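Local coordinates for protein alkaline phosphatase D (Bacillus subtilis, PDB 2YEQ) that hydrolyses phosphate monoesters and also acts as a phosphodiesterase, using an active site that contains iron and calcium, at residues Tyr135-Lys140 and Ala467-Arg472; Asn437-Tyr442 and Thr490-Gly495. All blocks are in the same frame, centred on the assembly; numbering follows the deposited sequence.

The two contacts lie with their centres about 11 Å apart on the same side of the chain's centre, and both reach the large mixed sheet, whose strands 117-122, 145-148 and 440-448 belong to the calcineurin-like phosphoesterase part. Their segments alternate along the chain: 135-140, 437-442, 467-472, then 490-495. Strand 440-448 joins them physically, since Y442 packs with its CE2 3.5 Å from I469 CD1 and also reaches M138. R472 O lies 3.0 Å from T490 N, a probable hydrogen bond from the residue just after strand 484-489 to strand 470-477. Contact 1 thus ties an early helix to the run of antiparallel strands from 440-448 to 484-489, and contact 2 brings in the loop that follows.

Contact 1 of 2, residues Tyr135-Lys140 and Ala467-Arg472; sequences YKHMAK and AAISTR
H137 and I469 meet because their first torsions turn the two side chains toward each other: the imidazole lies anti to its own carbonyl carbon (chi1 -63°), while I469 holds CG1 anti to its amide nitrogen (chi1 -160°), which puts CG2 between N and C of its backbone. The two side chains run antiparallel alongside each other, and the branched root of the isoleucine settles over one face of the ring. I469 CB stands 3.7 Å from the centroid of the H137 imidazole, almost on the ring normal, a CH-pi contact. Its CG2 leans toward the ND1 side, 3.6 Å from H137 ND1, and I469 CD1 reaches back along the root of the histidine to lie 3.7 Å from H137 CB.

The ring edge does the polar work. H137 NE2 donates to A467 O at 2.7 Å with an N-H...O angle of 168°, and the oxygen sits in the imidazole plane just as the donor sits in the carbonyl plane. The extended A467-I469 segment meets the ring twice, at one edge through a carbonyl and over one face through a side chain, which together probably restrict rotation of the ring. A leucine in place of H137 would probably leave A467 O without this donor and take away the flat ring face on which I469 CB rests.

Helix 133-138 connects the parallel strands 117-122 and 145-148, a beta-alpha-beta crossover, and the loops after those strands carry the iron ligands C124 and D151. Y135 of the same helix packs on helix 193-201. Across the contact, M459 of strand 451-459 touches both H137 and A467, Y442 of strand 440-448 touches H137 and I469, and strand 470-477 begins at S470, paired with V458.

Contact 2 of 2, residues Asn437-Tyr442 and Thr490-Gly495; sequences NDYRGY and TTIQGG. With EDO (1,2-ethanediol), chain N.
In the loop between strand 484-489 and helix 504-520, a type II beta turn from I492 to G495 packs against the ring of Y439. I492 CG2 covers one face of the Y439 ring, 4.2 Å above its plane and offset toward the rim. I492 CB lies 3.6 Å from Y439 CE2, and CG1 is equally close to that carbon, being anti to the carbonyl carbon of I492 (chi1 -58°). The glycine at the end of the turn crosses near the phenol end of the ring, G495 CA lying 3.8 Å from Y439 CE1, and a side chain there would run into the hydroxyl. G494, at a positive phi of 87°, occupies the third position of the turn, where glycine is favoured. Y439 belongs to the link by which the chain leaves strand 433-437 of one sheet and enters strand 440-448 of the other, the two sheets of the calcineurin-like fold. Its OH hydrogen-bonds to V496 O, just beyond the turn, so polar and apolar parts of the tyrosine both hold the loop. An ethanediol, probably from the crystallisation liquor, bridges the backbone of I492: I492 N donates to its O2 at 2.8 Å, and its O1 donates to I492 O at 2.6 Å. D418, which also touches Y439, hydrogen-bonds to the same diol.

Contact 1 of 2, residues Tyr135-Lys140 and Ala467-Arg472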
loop_
_atom_site.group_PDB
_atom_site.type_symbol
_atom_site.label_atom_id
_atom_site.label_comp_id
_atom_site.label_asym_id
_atom_site.label_seq_id
_atom_site.Cartn_x
_atom_site.Cartn_y
_atom_site.Cartn_z
ATOM N N TYR A 135 -6.950 -10.645 -4.745
ATOM C CA TYR A 135 -6.887 -9.883 -5.982
ATOM C C TYR A 135 -7.801 -10.439 -7.089
ATOM O O TYR A 135 -8.252 -9.690 -7.954
ATOM C CB TYR A 135 -5.455 -9.778 -6.494
ATOM C CG TYR A 135 -4.590 -8.781 -5.752
ATOM C CD1 TYR A 135 -4.973 -7.456 -5.658
ATOM C CD2 TYR A 135 -3.395 -9.164 -5.150
ATOM C CE1 TYR A 135 -4.204 -6.525 -4.993
ATOM C CE2 TYR A 135 -2.590 -8.226 -4.477
ATOM C CZ TYR A 135 -2.997 -6.911 -4.399
ATOM O OH TYR A 135 -2.259 -5.940 -3.760
ATOM N N LYS A 136 -8.052 -11.732 -7.070
ATOM C CA LYS A 136 -9.062 -12.330 -7.964
ATOM C C LYS A 136 -10.394 -11.657 -7.697
ATOM O O LYS A 136 -11.043 -11.179 -8.620
ATOM C CB LYS A 136 -9.184 -13.827 -7.726
ATOM C CG LYS A 136 -10.032 -14.531 -8.789
ATOM C CD LYS A 136 -10.152 -16.005 -8.488
ATOM C CE LYS A 136 -10.895 -16.750 -9.598
ATOM N NZ LYS A 136 -9.999 -17.130 -10.726
ATOM N N HIS A 137 -10.778 -11.580 -6.422
ATOM C CA HIS A 137 -11.999 -10.865 -6.033
ATOM C C HIS A 137 -11.954 -9.368 -6.321
ATOM O O HIS A 137 -12.953 -8.795 -6.793
ATOM C CB HIS A 137 -12.329 -11.111 -4.554
ATOM C CG HIS A 137 -12.635 -12.542 -4.238
ATOM N ND1 HIS A 137 -13.703 -13.219 -4.801
ATOM C CD2 HIS A 137 -12.011 -13.429 -3.428
ATOM C CE1 HIS A 137 -13.734 -14.452 -4.326
ATOM N NE2 HIS A 137 -12.715 -14.610 -3.494
ATOM N N MET A 138 -10.816 -8.711 -6.071
ATOM C CA MET A 138 -10.750 -7.295 -6.287
ATOM C C MET A 138 -10.963 -6.948 -7.747
ATOM O O MET A 138 -11.584 -5.932 -8.056
ATOM C CB MET A 138 -9.405 -6.716 -5.834
ATOM C CG MET A 138 -9.371 -5.215 -5.796
ATOM S SD MET A 138 -7.719 -4.533 -5.505
ATOM C CE MET A 138 -7.524 -5.098 -3.831
ATOM N N ALA A 139 -10.425 -7.783 -8.638
ATOM C CA ALA A 139 -10.499 -7.542 -10.086
ATOM C C ALA A 139 -11.956 -7.540 -10.590
ATOM O O ALA A 139 -12.218 -7.063 -11.669
ATOM C CB ALA A 139 -9.678 -8.583 -10.847
ATOM N N LYS A 140 -12.872 -8.098 -9.809
ATOM C CA LYS A 140 -14.308 -8.105 -10.164
ATOM C C LYS A 140 -15.084 -6.913 -9.575
ATOM O O LYS A 140 -16.282 -6.768 -9.841
ATOM C CB LYS A 140 -14.934 -9.418 -9.705
ATOM C CG LYS A 140 -14.346 -10.650 -10.409
ATOM C CD LYS A 140 -14.721 -11.919 -9.686
ATOM C CE LYS A 140 -14.724 -13.145 -10.605
ATOM N NZ LYS A 140 -14.585 -14.409 -9.810
ATOM N N ALA A 467 -10.905 -19.304 -1.771
ATOM C CA ALA A 467 -11.814 -18.788 -0.743
ATOM C C ALA A 467 -12.795 -17.766 -1.304
ATOM O O ALA A 467 -12.467 -16.965 -2.164
ATOM C CB ALA A 467 -11.036 -18.161 0.452
ATOM N N ALA A 468 -14.013 -17.804 -0.781
ATOM C CA ALA A 468 -15.047 -16.834 -1.108
ATOM C C ALA A 468 -14.749 -15.537 -0.329
ATOM O O ALA A 468 -14.125 -15.586 0.717
ATOM C CB ALA A 468 -16.443 -17.400 -0.708
ATOM N N ILE A 469 -15.177 -14.396 -0.853
ATOM C CA ILE A 469 -15.017 -13.115 -0.163
ATOM C C ILE A 469 -16.383 -12.628 0.367
ATOM O O ILE A 469 -17.415 -12.913 -0.235
ATOM C CB ILE A 469 -14.379 -12.068 -1.080
ATOM C CG1 ILE A 469 -13.765 -10.926 -0.251
ATOM C CG2 ILE A 469 -15.382 -11.533 -2.103
ATOM C CD1 ILE A 469 -12.664 -10.181 -0.987
ATOM N N SER A 470 -16.391 -11.956 1.517
ATOM C CA SER A 470 -17.613 -11.338 2.069
ATOM C C SER A 470 -17.251 -10.024 2.712
ATOM O O SER A 470 -16.099 -9.802 3.095
ATOM C CB SER A 470 -18.239 -12.196 3.164
ATOM O OG SER A 470 -18.105 -13.564 2.901
ATOM N N THR A 471 -18.242 -9.162 2.849
ATOM C CA THR A 471 -18.090 -7.952 3.627
ATOM C C THR A 471 -18.285 -8.335 5.104
ATOM O O THR A 471 -19.392 -8.689 5.530
ATOM C CB THR A 471 -19.047 -6.885 3.140
ATOM O OG1 THR A 471 -18.754 -6.598 1.757
ATOM C CG2 THR A 471 -18.936 -5.593 3.960
ATOM N N ARG A 472 -17.189 -8.349 5.864
ATOM C CA ARG A 472 -17.236 -8.655 7.295
ATOM C C ARG A 472 -18.005 -7.579 8.041
ATOM O O ARG A 472 -18.737 -7.843 9.001
ATOM C CB ARG A 472 -15.811 -8.752 7.907
ATOM C CG ARG A 472 -15.789 -8.899 9.439
ATOM C CD ARG A 472 -16.373 -10.201 9.817
ATOM N NE ARG A 472 -16.475 -10.469 11.241
ATOM C CZ ARG A 472 -17.390 -9.957 12.062
ATOM N NH1 ARG A 472 -18.280 -9.060 11.643
ATOM N NH2 ARG A 472 -17.403 -10.334 13.326
#

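Contact 2 of 2, residues Asn437-Tyr442 and Thr490-Gly495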
loop_
_atom_site.group_PDB
_atom_site.type_symbol
_atom_site.label_atom_id
_atom_site.label_comp_id
_atom_site.label_asym_id
_atom_site.label_seq_id
_atom_site.Cartn_x
_atom_site.Cartn_y
_atom_site.Cartn_z
ATOM N N ASN A 437 -10.732 -7.144 13.086
ATOM C CA ASN A 437 -10.874 -8.426 12.414
ATOM C C ASN A 437 -9.514 -8.939 11.913
ATOM O O ASN A 437 -8.658 -8.139 11.556
ATOM C CB ASN A 437 -11.833 -8.275 11.233
ATOM C CG ASN A 437 -12.201 -9.592 10.624
ATOM O OD1 ASN A 437 -12.916 -10.424 11.233
ATOM N ND2 ASN A 437 -11.718 -9.818 9.436
ATOM N N ASP A 438 -9.313 -10.254 11.869
ATOM C CA ASP A 438 -7.984 -10.800 11.479
ATOM C C ASP A 438 -8.033 -11.823 10.335
ATOM O O ASP A 438 -7.285 -12.778 10.338
ATOM C CB ASP A 438 -7.291 -11.410 12.700
ATOM C CG ASP A 438 -5.818 -11.684 12.475
ATOM O OD1 ASP A 438 -5.197 -11.004 11.627
ATOM O OD2 ASP A 438 -5.313 -12.612 13.144
ATOM N N TYR A 439 -8.921 -11.597 9.366
ATOM C CA TYR A 439 -8.934 -12.354 8.111
ATOM C C TYR A 439 -8.273 -11.518 7.025
ATOM O O TYR A 439 -8.308 -10.303 7.067
ATOM C CB TYR A 439 -10.368 -12.656 7.674
ATOM C CG TYR A 439 -11.128 -13.609 8.589
ATOM C CD1 TYR A 439 -10.611 -14.829 8.925
ATOM C CD2 TYR A 439 -12.396 -13.266 9.084
ATOM C CE1 TYR A 439 -11.305 -15.691 9.748
ATOM C CE2 TYR A 439 -13.096 -14.116 9.903
ATOM C CZ TYR A 439 -12.554 -15.318 10.222
ATOM O OH TYR A 439 -13.243 -16.175 11.039
ATOM N N ARG A 440 -7.730 -12.190 6.015
ATOM C CA ARG A 440 -7.093 -11.510 4.889
ATOM C C ARG A 440 -8.126 -10.927 3.933
ATOM O O ARG A 440 -9.291 -11.360 3.891
ATOM C CB ARG A 440 -6.163 -12.468 4.151
ATOM C CG ARG A 440 -5.210 -13.272 5.036
ATOM C CD ARG A 440 -4.070 -12.409 5.575
ATOM N NE ARG A 440 -4.481 -11.477 6.632
ATOM C CZ ARG A 440 -4.880 -11.803 7.854
ATOM N NH1 ARG A 440 -4.967 -13.066 8.237
ATOM N NH2 ARG A 440 -5.193 -10.835 8.715
ATOM N N GLY A 441 -7.703 -9.943 3.164
ATOM C CA GLY A 441 -8.561 -9.280 2.203
ATOM C C GLY A 441 -8.070 -7.873 1.916
ATOM O O GLY A 441 -6.860 -7.613 1.808
ATOM N N TYR A 442 -9.022 -6.960 1.816
ATOM C CA TYR A 442 -8.766 -5.581 1.440
ATOM C C TYR A 442 -9.978 -4.753 1.837
ATOM O O TYR A 442 -10.937 -5.289 2.372
ATOM C CB TYR A 442 -8.506 -5.441 -0.069
ATOM C CG TYR A 442 -9.638 -5.911 -0.969
ATOM C CD1 TYR A 442 -10.671 -5.050 -1.356
ATOM C CD2 TYR A 442 -9.663 -7.204 -1.435
ATOM C CE1 TYR A 442 -11.706 -5.492 -2.182
ATOM C CE2 TYR A 442 -10.667 -7.661 -2.248
ATOM C CZ TYR A 442 -11.697 -6.813 -2.609
ATOM O OH TYR A 442 -12.674 -7.303 -3.439
ATOM N N THR A 490 -21.255 -9.374 9.393
ATOM C CA THR A 490 -21.556 -10.747 8.965
ATOM C C THR A 490 -20.454 -11.686 9.415
ATOM O O THR A 490 -19.269 -11.377 9.293
ATOM C CB THR A 490 -21.679 -10.847 7.438
ATOM O OG1 THR A 490 -22.635 -9.882 6.992
ATOM C CG2 THR A 490 -22.088 -12.234 6.997
ATOM N N THR A 491 -20.846 -12.844 9.912
ATOM C CA THR A 491 -19.895 -13.844 10.324
ATOM C C THR A 491 -19.357 -14.540 9.067
ATOM O O THR A 491 -20.080 -14.705 8.086
ATOM C CB THR A 491 -20.534 -14.828 11.298
ATOM O OG1 THR A 491 -21.617 -15.474 10.657
ATOM C CG2 THR A 491 -21.086 -14.105 12.496
ATOM N N ILE A 492 -18.076 -14.910 9.088
ATOM C CA ILE A 492 -17.409 -15.454 7.918
ATOM C C ILE A 492 -17.447 -16.968 7.993
ATOM O O ILE A 492 -16.922 -17.576 8.905
ATOM C CB ILE A 492 -15.934 -14.936 7.789
ATOM C CG1 ILE A 492 -15.925 -13.409 7.729
ATOM C CG2 ILE A 492 -15.235 -15.521 6.545
ATOM C CD1 ILE A 492 -16.709 -12.783 6.571
ATOM N N GLN A 493 -18.073 -17.572 7.006
ATOM C CA GLN A 493 -18.158 -19.011 6.921
ATOM C C GLN A 493 -16.811 -19.652 6.632
ATOM O O GLN A 493 -16.113 -19.274 5.673
ATOM C CB GLN A 493 -19.133 -19.406 5.806
ATOM C CG GLN A 493 -20.266 -20.228 6.306
ATOM C CD GLN A 493 -21.313 -20.460 5.246
ATOM O OE1 GLN A 493 -22.033 -19.538 4.847
ATOM N NE2 GLN A 493 -21.389 -21.690 4.762
ATOM N N GLY A 494 -16.476 -20.640 7.442
ATOM C CA GLY A 494 -15.273 -21.428 7.241
ATOM C C GLY A 494 -14.033 -20.827 7.888
ATOM O O GLY A 494 -12.957 -21.406 7.779
ATOM N N GLY A 495 -14.173 -19.673 8.544
ATOM C CA GLY A 495 -13.040 -19.015 9.188
ATOM C C GLY A 495 -12.877 -19.427 10.644
ATOM O O GLY A 495 -13.871 -19.620 11.348
HETATM C C1 EDO N . -15.904 -16.709 11.578
HETATM O O1 EDO N . -16.579 -17.976 11.455
HETATM C C2 EDO N . -16.731 -15.612 12.244
HETATM O O2 EDO N . -16.679 -14.411 11.468
#